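Local coordinates for alpha-1,4-endofucoidanase (PDB 6DLH), which hydrolyses internal alpha-1,4 linkages of fucoidan as a family 107 endo-glycoside hydrolase, with calcium ions bound along the chain, at residues Tyr309-Asn323 / Glu366-Ile378. Sequence-based numbering, arbitrary orientation.
Sequences YTYNHDLVVFMQTNN and EWTSTGIVNGGGI
With CG turned anti to the backbone N in Y309 (chi1 -172°) and likewise in H313, the two rings, one helical turn apart, reach across to the indole of W367 on the neighbouring helix. W367 sets its CZ2 edge against one face of the Y309 ring in an edge-to-face pair, the planes 82° apart. Its NE1 donates to Y309 OH over 3.0 Å, nearly straight and in the indole plane, so the N-H of a buried tryptophan is satisfied by the tyrosine hydroxyl. H313 supplies the next edge, CD2 standing over the indole face 3.4 Å from W367 NE1, while CB of N312 packs near W367 CH2. With W367 cut back to an alanine, Y309 OH would probably lose this donor and a gap would open between the two rings and helix 366-372. Histidine suits its place because its ring can offer one edge to the indole face and its NE2 to OE1 of E366 at 2.9 Å, in the imidazole plane and onto the syn lone pair. Further along, V316 and G371 bring the backbones to 4.7 Å between CA atoms, where a side chain on the glycine would press on V316 CG2 and clash with I378. V316 CG1 fits tightly against T370 CG2, 3.5 Å away. M319, bent at chi3, tucks CE 3.2 Å from G377 O and beside G376, whose lack of a side chain admits the methyl; a CB there would clash with CE. Beside the two helices a water donates to both Q320 OE1 and T370 OG1. Helix 309-321 closes in a Schellman motif with N323 as C-prime residue. The contact is helix-on-helix packing, the directions of helices 309-321 and 366-372 34° apart, against strands 341-342 and 377-379 of the parallel sheet in the catalytic domain, consistent with the barrel-like core of GH29 relatives.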
loop_
_atom_site.group_PDB
_atom_site.type_symbol
_atom_site.label_atom_id
_atom_site.label_comp_id
_atom_site.label_asym_id
_atom_site.label_seq_id
_atom_site.Cartn_x
_atom_site.Cartn_y
_atom_site.Cartn_z
ATOM N N TYR A 309 -1.780 29.236 -9.261
ATOM C CA TYR A 309 -1.493 29.628 -7.886
ATOM C C TYR A 309 -2.707 30.357 -7.295
ATOM O O TYR A 309 -3.146 30.049 -6.188
ATOM C CB TYR A 309 -0.206 30.463 -7.778
ATOM C CG TYR A 309 0.197 30.700 -6.344
ATOM C CD1 TYR A 309 -0.509 31.587 -5.540
ATOM C CD2 TYR A 309 1.231 29.980 -5.761
ATOM C CE1 TYR A 309 -0.193 31.766 -4.203
ATOM C CE2 TYR A 309 1.570 30.159 -4.429
ATOM C CZ TYR A 309 0.856 31.056 -3.651
ATOM O OH TYR A 309 1.163 31.226 -2.332
ATOM N N THR A 310 -3.248 31.321 -8.045
ATOM C CA THR A 310 -4.391 32.107 -7.615
ATOM C C THR A 310 -5.613 31.212 -7.443
ATOM O O THR A 310 -6.295 31.296 -6.422
ATOM C CB THR A 310 -4.728 33.185 -8.651
ATOM O OG1 THR A 310 -3.639 34.102 -8.679
ATOM C CG2 THR A 310 -6.025 33.910 -8.366
ATOM N N TYR A 311 -5.898 30.383 -8.461
ATOM C CA TYR A 311 -7.098 29.558 -8.450
ATOM C C TYR A 311 -7.085 28.622 -7.245
ATOM O O TYR A 311 -8.098 28.459 -6.567
ATOM C CB TYR A 311 -7.235 28.731 -9.735
ATOM C CG TYR A 311 -7.284 29.491 -11.040
ATOM C CD1 TYR A 311 -7.720 30.804 -11.100
ATOM C CD2 TYR A 311 -6.917 28.875 -12.229
ATOM C CE1 TYR A 311 -7.754 31.497 -12.299
ATOM C CE2 TYR A 311 -6.955 29.548 -13.439
ATOM C CZ TYR A 311 -7.384 30.864 -13.473
ATOM O OH TYR A 311 -7.412 31.543 -14.655
ATOM N N ASN A 312 -5.934 27.995 -6.997
ATOM C CA ASN A 312 -5.831 26.985 -5.956
ATOM C C ASN A 312 -5.779 27.628 -4.571
ATOM O O ASN A 312 -6.319 27.057 -3.622
ATOM C CB ASN A 312 -4.696 25.995 -6.227
ATOM C CG ASN A 312 -5.072 25.041 -7.341
ATOM O OD1 ASN A 312 -6.165 24.472 -7.324
ATOM N ND2 ASN A 312 -4.197 24.887 -8.324
ATOM N N HIS A 313 -5.126 28.796 -4.460
ATOM C CA HIS A 313 -5.049 29.482 -3.180
ATOM C C HIS A 313 -6.411 30.070 -2.812
ATOM O O HIS A 313 -6.776 30.078 -1.639
ATOM C CB HIS A 313 -3.923 30.532 -3.119
ATOM C CG HIS A 313 -3.765 31.048 -1.726
ATOM N ND1 HIS A 313 -4.332 32.239 -1.304
ATOM C CD2 HIS A 313 -3.192 30.492 -0.633
ATOM C CE1 HIS A 313 -4.073 32.419 -0.024
ATOM N NE2 HIS A 313 -3.386 31.351 0.410
ATOM N N ASP A 314 -7.165 30.542 -3.818
ATOM C CA ASP A 314 -8.534 31.004 -3.604
ATOM C C ASP A 314 -9.430 29.862 -3.133
ATOM O O ASP A 314 -10.409 30.105 -2.433
ATOM C CB ASP A 314 -9.129 31.685 -4.845
ATOM C CG ASP A 314 -8.517 33.052 -5.107
ATOM O OD1 ASP A 314 -7.832 33.564 -4.193
ATOM O OD2 ASP A 314 -8.712 33.582 -6.225
ATOM N N LEU A 315 -9.111 28.626 -3.540
ATOM C CA LEU A 315 -9.870 27.472 -3.081
ATOM C C LEU A 315 -9.673 27.312 -1.574
ATOM O O LEU A 315 -10.615 27.040 -0.836
ATOM C CB LEU A 315 -9.421 26.221 -3.851
ATOM C CG LEU A 315 -10.177 24.920 -3.552
ATOM C CD1 LEU A 315 -10.054 23.954 -4.725
ATOM C CD2 LEU A 315 -9.653 24.254 -2.286
ATOM N N VAL A 316 -8.430 27.482 -1.127
ATOM C CA VAL A 316 -8.096 27.322 0.275
ATOM C C VAL A 316 -8.722 28.462 1.084
ATOM O O VAL A 316 -9.264 28.228 2.163
ATOM C CB VAL A 316 -6.567 27.188 0.419
ATOM C CG1 VAL A 316 -5.930 28.159 1.385
ATOM C CG2 VAL A 316 -6.122 25.758 0.663
ATOM N N VAL A 317 -8.707 29.686 0.528
ATOM C CA VAL A 317 -9.330 30.826 1.181
ATOM C C VAL A 317 -10.837 30.590 1.272
ATOM O O VAL A 317 -11.438 30.890 2.300
ATOM C CB VAL A 317 -8.971 32.161 0.492
ATOM C CG1 VAL A 317 -9.794 33.324 1.029
ATOM C CG2 VAL A 317 -7.492 32.463 0.633
ATOM N N PHE A 318 -11.427 30.012 0.215
ATOM C CA PHE A 318 -12.843 29.660 0.206
ATOM C C PHE A 318 -13.203 28.776 1.403
ATOM O O PHE A 318 -14.289 28.904 1.970
ATOM C CB PHE A 318 -13.235 28.955 -1.097
ATOM C CG PHE A 318 -14.717 28.709 -1.265
ATOM C CD1 PHE A 318 -15.537 29.662 -1.853
ATOM C CD2 PHE A 318 -15.298 27.528 -0.831
ATOM C CE1 PHE A 318 -16.900 29.444 -2.005
ATOM C CE2 PHE A 318 -16.663 27.309 -0.976
ATOM C CZ PHE A 318 -17.462 28.264 -1.564
ATOM N N MET A 319 -12.300 27.847 1.749
ATOM C CA MET A 319 -12.515 26.918 2.847
ATOM C C MET A 319 -12.520 27.689 4.164
ATOM O O MET A 319 -13.337 27.421 5.039
ATOM C CB MET A 319 -11.430 25.834 2.873
ATOM C CG MET A 319 -11.599 24.789 1.782
ATOM S SD MET A 319 -10.192 23.655 1.614
ATOM C CE MET A 319 -10.207 22.834 3.203
ATOM N N GLN A 320 -11.631 28.678 4.273
ATOM C CA GLN A 320 -11.571 29.533 5.447
ATOM C C GLN A 320 -12.833 30.392 5.569
ATOM O O GLN A 320 -13.441 30.444 6.638
ATOM C CB GLN A 320 -10.304 30.381 5.390
ATOM C CG GLN A 320 -10.185 31.400 6.514
ATOM C CD GLN A 320 -8.919 32.192 6.315
ATOM O OE1 GLN A 320 -7.935 32.001 7.035
ATOM N NE2 GLN A 320 -8.922 33.053 5.304
ATOM N N THR A 321 -13.225 31.062 4.473
ATOM C CA THR A 321 -14.333 32.010 4.509
ATOM C C THR A 321 -15.609 31.299 4.945
ATOM O O THR A 321 -16.445 31.882 5.634
ATOM C CB THR A 321 -14.536 32.715 3.160
ATOM O OG1 THR A 321 -13.282 33.317 2.841
ATOM C CG2 THR A 321 -15.618 33.778 3.194
ATOM N N ASN A 322 -15.725 30.026 4.557
ATOM C CA ASN A 322 -16.955 29.274 4.722
ATOM C C ASN A 322 -16.885 28.340 5.932
ATOM O O ASN A 322 -17.731 27.459 6.076
ATOM C CB ASN A 322 -17.288 28.527 3.432
ATOM C CG ASN A 322 -17.884 29.453 2.396
ATOM O OD1 ASN A 322 -19.046 29.825 2.513
ATOM N ND2 ASN A 322 -17.103 29.847 1.405
ATOM N N ASN A 323 -15.853 28.513 6.773
ATOM C CA ASN A 323 -15.710 27.778 8.025
ATOM C C ASN A 323 -15.750 26.263 7.807
ATOM O O ASN A 323 -16.202 25.533 8.684
ATOM C CB ASN A 323 -16.760 28.192 9.066
ATOM C CG ASN A 323 -16.805 29.686 9.311
ATOM O OD1 ASN A 323 -15.796 30.302 9.647
ATOM N ND2 ASN A 323 -17.977 30.279 9.151
ATOM N N GLU A 366 1.247 28.428 5.289
ATOM C CA GLU A 366 0.152 29.374 5.126
ATOM C C GLU A 366 -1.054 28.698 4.464
ATOM O O GLU A 366 -2.174 28.840 4.963
ATOM C CB GLU A 366 0.620 30.633 4.389
ATOM C CG GLU A 366 -0.473 31.687 4.215
ATOM C CD GLU A 366 -1.398 31.482 3.020
ATOM O OE1 GLU A 366 -2.635 31.563 3.190
ATOM O OE2 GLU A 366 -0.878 31.246 1.918
ATOM N N TRP A 367 -0.831 27.967 3.356
ATOM C CA TRP A 367 -1.927 27.301 2.657
ATOM C C TRP A 367 -2.635 26.359 3.628
ATOM O O TRP A 367 -3.865 26.385 3.743
ATOM C CB TRP A 367 -1.450 26.519 1.418
ATOM C CG TRP A 367 -1.140 27.308 0.179
ATOM C CD1 TRP A 367 -0.373 28.434 0.077
ATOM C CD2 TRP A 367 -1.538 26.981 -1.169
ATOM N NE1 TRP A 367 -0.288 28.845 -1.228
ATOM C CE2 TRP A 367 -0.982 27.962 -2.019
ATOM C CE3 TRP A 367 -2.317 25.965 -1.738
ATOM C CZ2 TRP A 367 -1.180 27.952 -3.400
ATOM C CZ3 TRP A 367 -2.512 25.953 -3.102
ATOM C CH2 TRP A 367 -1.950 26.938 -3.921
ATOM N N THR A 368 -1.839 25.536 4.329
ATOM C CA THR A 368 -2.392 24.537 5.229
ATOM C C THR A 368 -3.220 25.225 6.313
ATOM O O THR A 368 -4.377 24.866 6.535
ATOM C CB THR A 368 -1.302 23.603 5.774
ATOM O OG1 THR A 368 -0.667 22.956 4.671
ATOM C CG2 THR A 368 -1.845 22.540 6.702
ATOM N N SER A 369 -2.623 26.232 6.969
ATOM C CA SER A 369 -3.264 26.865 8.109
ATOM C C SER A 369 -4.466 27.695 7.660
ATOM O O SER A 369 -5.483 27.727 8.354
ATOM C CB SER A 369 -2.286 27.675 8.924
ATOM O OG SER A 369 -1.583 28.595 8.103
ATOM N N THR A 370 -4.347 28.357 6.498
ATOM C CA THR A 370 -5.472 29.096 5.951
ATOM C C THR A 370 -6.621 28.125 5.707
ATOM O O THR A 370 -7.768 28.421 6.015
ATOM C CB THR A 370 -5.098 29.871 4.676
ATOM O OG1 THR A 370 -4.222 30.947 5.018
ATOM C CG2 THR A 370 -6.303 30.447 3.964
ATOM N N GLY A 371 -6.297 26.953 5.159
ATOM C CA GLY A 371 -7.313 25.997 4.746
ATOM C C GLY A 371 -8.035 25.308 5.907
ATOM O O GLY A 371 -9.222 25.016 5.785
ATOM N N ILE A 372 -7.328 25.019 7.014
ATOM C CA ILE A 372 -7.861 24.096 8.012
ATOM C C ILE A 372 -8.122 24.764 9.367
ATOM O O ILE A 372 -9.002 24.318 10.101
ATOM C CB ILE A 372 -7.034 22.792 8.145
ATOM C CG1 ILE A 372 -5.703 22.988 8.881
ATOM C CG2 ILE A 372 -6.837 22.109 6.802
ATOM C CD1 ILE A 372 -4.955 21.685 9.176
ATOM N N VAL A 373 -7.369 25.810 9.733
ATOM C CA VAL A 373 -7.576 26.383 11.062
ATOM C C VAL A 373 -8.933 27.089 11.093
ATOM O O VAL A 373 -9.102 28.146 10.486
ATOM C CB VAL A 373 -6.426 27.303 11.506
ATOM C CG1 VAL A 373 -6.687 27.910 12.878
ATOM C CG2 VAL A 373 -5.095 26.570 11.501
ATOM N N ASN A 374 -9.900 26.466 11.784
ATOM C CA ASN A 374 -11.295 26.880 11.763
ATOM C C ASN A 374 -11.811 26.808 10.326
ATOM O O ASN A 374 -12.670 27.593 9.923
ATOM C CB ASN A 374 -11.482 28.283 12.358
ATOM C CG ASN A 374 -10.922 28.418 13.761
ATOM O OD1 ASN A 374 -11.302 27.672 14.655
ATOM N ND2 ASN A 374 -10.020 29.363 13.967
ATOM N N GLY A 375 -11.266 25.864 9.553
ATOM C CA GLY A 375 -11.634 25.715 8.156
ATOM C C GLY A 375 -12.112 24.303 7.843
ATOM O O GLY A 375 -12.873 23.710 8.607
ATOM N N GLY A 376 -11.669 23.789 6.689
ATOM C CA GLY A 376 -12.007 22.440 6.273
ATOM C C GLY A 376 -10.838 21.484 6.494
ATOM O O GLY A 376 -10.093 21.616 7.463
ATOM N N GLY A 377 -10.689 20.530 5.571
ATOM C CA GLY A 377 -9.666 19.504 5.683
ATOM C C GLY A 377 -8.829 19.422 4.415
ATOM O O GLY A 377 -9.291 19.821 3.345
ATOM N N ILE A 378 -7.595 18.928 4.565
ATOM C CA ILE A 378 -6.672 18.803 3.448
ATOM C C ILE A 378 -5.972 17.448 3.519
ATOM O O ILE A 378 -5.317 17.133 4.515
ATOM C CB ILE A 378 -5.649 19.958 3.422
ATOM C CG1 ILE A 378 -6.331 21.324 3.273
ATOM C CG2 ILE A 378 -4.633 19.713 2.308
ATOM C CD1 ILE A 378 -5.387 22.502 3.411
HETATM O O HOH W 1 -5.379 33.457 6.184
HETATM O O HOH W 2 -12.527 29.971 9.254
HETATM O O HOH W 3 -7.602 30.022 8.878
#